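Local coordinates for protein alanine racemase (Acinetobacter baumannii, PDB 4QHR) that belongs to the alanine racemase family, joining an N-terminal domain of the TIM-barrel class to a C-terminal domain rich in beta strands, at residues P138-V143 and L178-T183; T146-S149 and T153-L156. All coordinates share one frame; numbering follows the deposited sequence.

Both contacts use helix 139-149 of the N-terminal barrel domain, with centres 11 Å apart. Contact 1 sets the start of this helix beside helix 168-184; contact 2 sets its last turn against strand 154-157, the strand that precedes helix 168-184 in the chain. Contact 1 is partly buried, with two buried and two partly exposed residues, whereas two of the three touching residues of contact 2 are buried. Each is apolar and without hydrogen bonds across, but branched aliphatic groups dominate the first and a cysteine sulfur the second. Leu156, in the strand segment of contact 2, packs against the isoleucines of contact 1: its CD2 lies 3.8 Å from Ile180 CG2, and its CD1 4.0 Å from Ile140 CD1.

Contact 1 of 2, residues P138-V143 and L178-T183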
loop_
_atom_site.group_PDB
_atom_site.type_symbol
_atom_site.label_atom_id
_atom_site.label_comp_id
_atom_site.label_asym_id
_atom_site.label_seq_id
_atom_site.Cartn_x
_atom_site.Cartn_y
_atom_site.Cartn_z
ATOM N N PRO A 138 22.077 15.789 29.118
ATOM C CA PRO A 138 21.535 15.472 30.477
ATOM C C PRO A 138 20.137 15.925 30.821
ATOM O O PRO A 138 19.685 15.592 31.914
ATOM C CB PRO A 138 22.526 16.209 31.416
ATOM C CG PRO A 138 22.944 17.409 30.620
ATOM C CD PRO A 138 23.018 16.941 29.173
ATOM N N GLU A 139 19.453 16.633 29.925
ATOM C CA GLU A 139 18.108 17.140 30.182
ATOM C C GLU A 139 17.105 16.120 30.675
ATOM O O GLU A 139 16.249 16.447 31.476
ATOM C CB GLU A 139 17.498 17.732 28.925
ATOM N N ILE A 140 17.204 14.900 30.171
ATOM C CA ILE A 140 16.322 13.807 30.563
ATOM C C ILE A 140 16.396 13.510 32.060
ATOM O O ILE A 140 15.418 13.109 32.662
ATOM C CB ILE A 140 16.565 12.524 29.729
ATOM C CG1 ILE A 140 15.363 11.580 29.872
ATOM C CG2 ILE A 140 17.810 11.778 30.143
ATOM C CD1 ILE A 140 15.320 10.426 28.886
ATOM N N ILE A 141 17.553 13.741 32.667
ATOM C CA ILE A 141 17.722 13.466 34.102
ATOM C C ILE A 141 16.890 14.433 34.911
ATOM O O ILE A 141 16.231 14.030 35.852
ATOM C CB ILE A 141 19.202 13.495 34.528
ATOM C CG1 ILE A 141 19.952 12.398 33.800
ATOM C CG2 ILE A 141 19.335 13.338 36.057
ATOM C CD1 ILE A 141 21.456 12.561 33.835
ATOM N N GLU A 142 16.855 15.690 34.512
ATOM C CA GLU A 142 16.078 16.666 35.242
ATOM C C GLU A 142 14.610 16.414 35.074
ATOM O O GLU A 142 13.868 16.589 36.021
ATOM C CB GLU A 142 16.464 18.089 34.813
ATOM C CG GLU A 142 17.975 18.326 34.995
ATOM C CD GLU A 142 18.416 18.001 36.427
ATOM O OE1 GLU A 142 17.848 18.674 37.333
ATOM O OE2 GLU A 142 19.282 17.099 36.666
ATOM N N VAL A 143 14.206 16.001 33.862
ATOM C CA VAL A 143 12.808 15.672 33.566
ATOM C C VAL A 143 12.390 14.546 34.495
ATOM O O VAL A 143 11.427 14.654 35.175
ATOM C CB VAL A 143 12.620 15.261 32.088
ATOM C CG1 VAL A 143 11.241 14.658 31.831
ATOM C CG2 VAL A 143 12.842 16.464 31.176
ATOM N N LEU A 178 22.482 2.847 29.921
ATOM C CA LEU A 178 22.918 2.359 31.258
ATOM C C LEU A 178 23.348 3.510 32.175
ATOM O O LEU A 178 23.079 3.486 33.370
ATOM C CB LEU A 178 24.041 1.334 31.153
ATOM C CG LEU A 178 23.751 0.031 30.409
ATOM C CD1 LEU A 178 24.974 -0.883 30.298
ATOM C CD2 LEU A 178 22.607 -0.692 31.100
ATOM N N HIS A 179 23.990 4.521 31.608
ATOM C CA HIS A 179 24.369 5.728 32.364
ATOM C C HIS A 179 23.137 6.397 32.916
ATOM O O HIS A 179 23.101 6.794 34.085
ATOM C CB HIS A 179 25.207 6.725 31.505
ATOM C CG HIS A 179 25.255 8.117 32.060
ATOM N ND1 HIS A 179 25.798 8.414 33.290
ATOM C CD2 HIS A 179 24.820 9.296 31.551
ATOM C CE1 HIS A 179 25.695 9.714 33.521
ATOM N NE2 HIS A 179 25.099 10.273 32.481
ATOM N N ILE A 180 22.098 6.504 32.094
ATOM C CA ILE A 180 20.925 7.208 32.545
ATOM C C ILE A 180 20.183 6.349 33.545
ATOM O O ILE A 180 19.723 6.860 34.541
ATOM C CB ILE A 180 20.021 7.659 31.384
ATOM C CG1 ILE A 180 20.767 8.636 30.461
ATOM C CG2 ILE A 180 18.789 8.357 31.945
ATOM C CD1 ILE A 180 21.064 9.999 31.071
ATOM N N LYS A 181 20.071 5.061 33.271
ATOM C CA LYS A 181 19.433 4.114 34.181
ATOM C C LYS A 181 20.102 4.229 35.584
ATOM O O LYS A 181 19.432 4.553 36.580
ATOM C CB LYS A 181 19.540 2.712 33.596
ATOM C CG LYS A 181 19.030 1.515 34.414
ATOM C CD LYS A 181 17.582 1.565 34.686
ATOM C CE LYS A 181 16.955 0.206 34.901
ATOM N NZ LYS A 181 17.034 -0.286 36.287
ATOM N N GLU A 182 21.417 4.005 35.629
ATOM C CA GLU A 182 22.212 4.135 36.866
ATOM C C GLU A 182 21.934 5.434 37.559
ATOM O O GLU A 182 21.617 5.463 38.748
ATOM C CB GLU A 182 23.742 4.055 36.586
ATOM N N THR A 183 22.037 6.518 36.820
ATOM C CA THR A 183 21.782 7.861 37.368
ATOM C C THR A 183 20.354 8.097 37.945
ATOM O O THR A 183 20.187 8.861 38.917
ATOM C CB THR A 183 22.124 8.953 36.307
ATOM O OG1 THR A 183 23.491 8.814 35.892
ATOM C CG2 THR A 183 21.967 10.293 36.868
#
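Ile180 CD1 sits between Ile140 and Ile141, and the tight part of the contact is built round it. Ile180 CD1 lies 3.8 Å from both Ile140 CG2 and Ile141 CD1, and the same Ile140 methyl, CG2, is 4.0 Å from Ile180 CG2. Ile180 crosses both isoleucines obliquely. Its chain is bent, with chi2 at -69°, whereas Ile141 runs extended and carries its CD1 across to helix 168-184. Buried Ile140 also touches Val124 of strand 122-125, which marks the inner side of the contact.

Toward solvent the packing thins to Thr183, whose CG2 meets Ile141 CD1 at 3.8 Å and nearly at a right angle. This partly exposed threonine is held by its own helix: Thr183 OG1 donates to His179 O at 2.7 Å, from the face of that carbonyl plane opposite the one reached by Thr183 N. The bond is consistent with the rotation that turns the methyl to Ile141. No hydrogen bond spans the segments, and their axes come no closer than 10.6 Å, at -30°. Neighbouring helices packed side by side in this way, against the outside of a parallel sheet, are characteristic of the TIM barrel.

Contact 2 of 2, residues T146-S149 and T153-L156; sequences TLKS and TCVL
No flat side chain takes part where Leu147 and Lys148 meet Cys154, so the contact has no ring face or edge to assign. Flat-group geometry enters through the Thr146 carbonyl, within the helix: Ser149 OG donates to Thr146 O at 3.0 Å, tilted 29° from the carbonyl plane and at a C=O...donor angle of 114°. The setting is a beta-alpha-beta unit of the TIM-barrel domain, made of strand 122-125, helix 139-149 and strand 154-157. The last turn of the helix lies against the start of the returning strand, with only three residues between the two segments.

The sulfur of Cys154 does the touching from the strand side. Leu147 CB is its nearest neighbour across the contact, and Leu147 CD1 lies 4.2 Å from Cys154 SG. With chi1 at -65°, SG is turned opposite the carbonyl carbon of Cys154 and projects to the helix. The contact is purely van der Waals: no hydrogen bond runs between the segments, and 117 Å² is buried. Leu147 also touches Phe105, Leu108 and Ile109 of helix 102-110, and both it and Cys154 rest on strand 122-125, at Val124 and Val122.

Lys148 forms the more open flank. Its chain is extended, with only CG near the sulfur, and carries the amine away to where NZ donates to Cys184 O and Pro186 O. These bonds tie the end of helix 139-149 to the end of helix 168-184 and the loop after it, fixing the amine end. The nearest CA atoms across the segments are Lys148 CA and Thr153 CA, 6.4 Å apart. At this flank the touch is looser than at Leu147: Lys148 CG stands 4.4 Å from Cys154 SG, against 3.8 Å for Leu147 CB to the same sulfur.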
loop_
_atom_site.group_PDB
_atom_site.type_symbol
_atom_site.label_atom_id
_atom_site.label_comp_id
_atom_site.label_asym_id
_atom_site.label_seq_id
_atom_site.Cartn_x
_atom_site.Cartn_y
_atom_site.Cartn_z
ATOM N N THR A 146 12.156 15.572 38.126
ATOM C CA THR A 146 10.984 16.366 38.366
ATOM C C THR A 146 9.696 15.548 38.395
ATOM O O THR A 146 8.833 15.748 39.259
ATOM C CB THR A 146 10.908 17.506 37.331
ATOM O OG1 THR A 146 12.104 18.270 37.408
ATOM C CG2 THR A 146 9.776 18.430 37.630
ATOM N N LEU A 147 9.568 14.609 37.468
ATOM C CA LEU A 147 8.373 13.782 37.434
ATOM C C LEU A 147 8.261 12.947 38.693
ATOM O O LEU A 147 7.156 12.823 39.292
ATOM C CB LEU A 147 8.396 12.858 36.200
ATOM C CG LEU A 147 8.207 13.598 34.884
ATOM C CD1 LEU A 147 8.566 12.705 33.696
ATOM C CD2 LEU A 147 6.792 14.098 34.770
ATOM N N LYS A 148 9.366 12.333 39.088
ATOM C CA LYS A 148 9.369 11.571 40.358
ATOM C C LYS A 148 8.924 12.427 41.550
ATOM O O LYS A 148 8.076 12.016 42.346
ATOM C CB LYS A 148 10.758 11.021 40.665
ATOM C CG LYS A 148 11.169 9.853 39.827
ATOM C CD LYS A 148 12.475 9.336 40.403
ATOM C CE LYS A 148 12.936 8.052 39.763
ATOM N NZ LYS A 148 14.077 7.491 40.521
ATOM N N SER A 149 9.483 13.621 41.655
ATOM C CA SER A 149 9.156 14.502 42.766
ATOM C C SER A 149 7.722 14.972 42.684
ATOM O O SER A 149 7.126 15.196 43.698
ATOM C CB SER A 149 10.159 15.671 42.887
ATOM O OG SER A 149 9.904 16.625 41.890
ATOM N N THR A 153 5.293 7.660 38.506
ATOM C CA THR A 153 6.111 6.476 38.319
ATOM C C THR A 153 6.520 6.506 36.857
ATOM O O THR A 153 5.655 6.574 35.940
ATOM C CB THR A 153 5.356 5.179 38.649
ATOM O OG1 THR A 153 5.052 5.146 40.059
ATOM C CG2 THR A 153 6.157 3.926 38.271
ATOM N N CYS A 154 7.824 6.469 36.650
ATOM C CA CYS A 154 8.432 6.615 35.323
ATOM C C CYS A 154 8.924 5.308 34.724
ATOM O O CYS A 154 9.249 4.328 35.451
ATOM C CB CYS A 154 9.665 7.526 35.410
ATOM S SG CYS A 154 9.304 9.197 35.868
ATOM N N VAL A 155 9.017 5.273 33.400
ATOM C CA VAL A 155 9.729 4.198 32.709
ATOM C C VAL A 155 10.732 4.855 31.790
ATOM O O VAL A 155 10.325 5.606 30.931
ATOM C CB VAL A 155 8.797 3.317 31.858
ATOM C CG1 VAL A 155 9.593 2.248 31.141
ATOM C CG2 VAL A 155 7.701 2.727 32.699
ATOM N N LEU A 156 12.004 4.597 31.963
ATOM C CA LEU A 156 13.035 5.063 31.048
ATOM C C LEU A 156 12.933 4.243 29.787
ATOM O O LEU A 156 13.098 2.999 29.826
ATOM C CB LEU A 156 14.418 4.894 31.652
ATOM C CG LEU A 156 15.621 5.289 30.786
ATOM C CD1 LEU A 156 15.536 6.760 30.398
ATOM C CD2 LEU A 156 16.898 5.026 31.583
#